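Local coordinates for putative uncharacterized protein TTHA1012 (Thermus thermophilus, PDB 2YZY) that is uncharacterised but, with its LolA-like fold, probably carries lipoproteins towards the outer membrane, at residues N66-V69 with E74-N77. Numbering follows the deposited sequence.
Sequences NFTV and EVWN
Val75, on the strand that returns from a short loop, meets the outgoing strand through CG1, which lies 3.9 Å from CG2 of Thr68. That methyl branch stands anti to the backbone N, and this also sets it close to Val69 O; the CA of Val75 adds a C-H...O contact to the same carbonyl. At Trp76 the strands are locked by a hydrogen-bonded antiparallel pair: its N gives a nearly straight bond to Val69 O (2.8 Å), and its O accepts Val69 N at 2.8 Å. Trp76 O also takes a C-H...O contact from Thr68 CA. On the face shared by Trp76 and Val69, the two side chains run side by side, and the benzene-ring corner CE3 of the indole rests obliquely against CB of the valine, 3.9 Å away. Asn77 follows on the other face, as the non-hydrogen-bonded partner of Thr68. Here the hydroxyl OG1, turned beside its own backbone N (chi1 -61°), donates to Asn77 OD1 at 2.7 Å, coming in 31° off the amide's carbonyl plane. A water lies 3.2 Å from this OD1 and is also near Phe67 O. Replacing Thr68 by a valine would probably leave Asn77 OD1 without its hydroxyl donor and its amide freer to turn. The two segments form a beta hairpin, with a hydrogen bond between Thr71 OG1 and Glu74 O in the connecting loop. Outside it, strand 52-59 pairs with the first arm, Thr68 with Val55, and strand 84-88 with the second, Asn77 with Val86; Leu85 and Ile87 touch the side chain of Trp76. The hairpin thus takes its place between strands 52-59 and 84-88, each antiparallel to the arm it borders, consistent with the open, incomplete barrel of the LolA-like fold.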
ATOM      1  N   ASN A  66     -11.571   9.112   4.649  1.00  7.11           N
ATOM      2  CA  ASN A  66     -10.239   9.708   4.745  1.00  6.37           C
ATOM      3  C   ASN A  66      -9.435   9.357   3.506  1.00  6.63           C
ATOM      4  O   ASN A  66      -9.747   8.404   2.796  1.00  7.88           O
ATOM      5  CB  ASN A  66      -9.458   9.140   5.936  1.00  7.13           C
ATOM      6  CG  ASN A  66     -10.009   9.573   7.272  1.00  5.94           C
ATOM      7  OD1 ASN A  66     -11.099  10.137   7.359  1.00  8.21           O
ATOM      8  ND2 ASN A  66      -9.257   9.289   8.336  1.00  9.91           N
ATOM      9  N   PHE A  67      -8.400  10.142   3.240  1.00  7.49           N
ATOM     10  CA  PHE A  67      -7.515   9.822   2.137  1.00  8.01           C
ATOM     11  C   PHE A  67      -6.158  10.436   2.407  1.00  7.92           C
ATOM     12  O   PHE A  67      -6.026  11.378   3.199  1.00  8.54           O
ATOM     13  CB  PHE A  67      -8.094  10.267   0.773  1.00  7.84           C
ATOM     14  CG  PHE A  67      -8.183  11.756   0.576  1.00  8.66           C
ATOM     15  CD1 PHE A  67      -7.062  12.499   0.203  1.00  7.75           C
ATOM     16  CD2 PHE A  67      -9.403  12.408   0.714  1.00  9.17           C
ATOM     17  CE1 PHE A  67      -7.162  13.870  -0.034  1.00  8.12           C
ATOM     18  CE2 PHE A  67      -9.515  13.782   0.480  1.00  8.95           C
ATOM     19  CZ  PHE A  67      -8.389  14.513   0.105  1.00  7.80           C
ATOM     20  N   THR A  68      -5.145   9.858   1.782  1.00  7.70           N
ATOM     21  CA  THR A  68      -3.780  10.327   1.931  1.00  8.21           C
ATOM     22  C   THR A  68      -3.196  10.558   0.550  1.00  9.22           C
ATOM     23  O   THR A  68      -3.342   9.724  -0.341  1.00 10.14           O
ATOM     24  CB  THR A  68      -2.910   9.284   2.651  1.00  9.01           C
ATOM     25  OG1 THR A  68      -3.442   9.036   3.954  1.00 12.02           O
ATOM     26  CG2 THR A  68      -1.475   9.779   2.774  1.00 11.12           C
ATOM     27  N   VAL A  69      -2.554  11.705   0.365  1.00  9.42           N
ATOM     28  CA  VAL A  69      -1.920  12.007  -0.910  1.00 10.80           C
ATOM     29  C   VAL A  69      -0.434  12.149  -0.617  1.00 12.10           C
ATOM     30  O   VAL A  69      -0.039  12.904   0.272  1.00 13.00           O
ATOM     31  CB  VAL A  69      -2.444  13.316  -1.528  1.00 10.31           C
ATOM     32  CG1 VAL A  69      -1.695  13.606  -2.832  1.00 14.57           C
ATOM     33  CG2 VAL A  69      -3.930  13.197  -1.806  1.00 12.61           C
ATOM     34  N   GLU A  74       5.648  16.558  -0.115  1.00 30.89           N
ATOM     35  CA  GLU A  74       4.880  16.463   1.118  1.00 27.49           C
ATOM     36  C   GLU A  74       3.776  15.418   1.125  1.00 24.94           C
ATOM     37  O   GLU A  74       3.492  14.776   0.113  1.00 24.77           O
ATOM     38  CB  GLU A  74       4.292  17.835   1.458  1.00 30.64           C
ATOM     39  CG  GLU A  74       3.187  18.299   0.530  1.00 32.86           C
ATOM     40  CD  GLU A  74       3.049  19.809   0.505  1.00 34.46           C
ATOM     41  OE1 GLU A  74       3.205  20.447   1.570  1.00 35.53           O
ATOM     42  OE2 GLU A  74       2.775  20.361  -0.581  1.00 36.44           O
ATOM     43  N   VAL A  75       3.162  15.260   2.292  1.00 20.33           N
ATOM     44  CA  VAL A  75       2.089  14.300   2.490  1.00 17.43           C
ATOM     45  C   VAL A  75       0.831  15.000   2.987  1.00 15.99           C
ATOM     46  O   VAL A  75       0.895  15.834   3.886  1.00 14.55           O
ATOM     47  CB  VAL A  75       2.496  13.231   3.531  1.00 17.02           C
ATOM     48  CG1 VAL A  75       1.315  12.324   3.846  1.00 17.59           C
ATOM     49  CG2 VAL A  75       3.668  12.414   3.004  1.00 19.92           C
ATOM     50  N   TRP A  76      -0.307  14.664   2.387  1.00 11.99           N
ATOM     51  CA  TRP A  76      -1.581  15.232   2.803  1.00 12.87           C
ATOM     52  C   TRP A  76      -2.406  14.124   3.435  1.00 11.86           C
ATOM     53  O   TRP A  76      -2.537  13.042   2.866  1.00 12.84           O
ATOM     54  CB  TRP A  76      -2.394  15.761   1.616  1.00 13.38           C
ATOM     55  CG  TRP A  76      -1.821  16.917   0.863  1.00 18.23           C
ATOM     56  CD1 TRP A  76      -0.765  17.701   1.224  1.00 19.66           C
ATOM     57  CD2 TRP A  76      -2.300  17.433  -0.384  1.00 21.08           C
ATOM     58  NE1 TRP A  76      -0.557  18.679   0.276  1.00 22.62           N
ATOM     59  CE2 TRP A  76      -1.485  18.536  -0.722  1.00 22.72           C
ATOM     60  CE3 TRP A  76      -3.341  17.070  -1.250  1.00 23.64           C
ATOM     61  CZ2 TRP A  76      -1.678  19.281  -1.893  1.00 25.02           C
ATOM     62  CZ3 TRP A  76      -3.533  17.811  -2.415  1.00 24.64           C
ATOM     63  CH2 TRP A  76      -2.703  18.905  -2.723  1.00 25.54           C
ATOM     64  N   ASN A  77      -2.963  14.386   4.609  1.00 10.13           N
ATOM     65  CA  ASN A  77      -3.821  13.403   5.244  1.00 10.12           C
ATOM     66  C   ASN A  77      -5.151  14.071   5.529  1.00  9.65           C
ATOM     67  O   ASN A  77      -5.243  14.953   6.380  1.00 10.29           O
ATOM     68  CB  ASN A  77      -3.197  12.881   6.540  1.00 11.43           C
ATOM     69  CG  ASN A  77      -2.214  11.759   6.292  1.00 15.84           C
ATOM     70  OD1 ASN A  77      -2.605  10.648   5.931  1.00 17.29           O
ATOM     71  ND2 ASN A  77      -0.931  12.043   6.471  1.00 20.35           N
TER
HETATM   72  O   HOH W   1      -5.813  10.201   6.126  1.00 17.71           O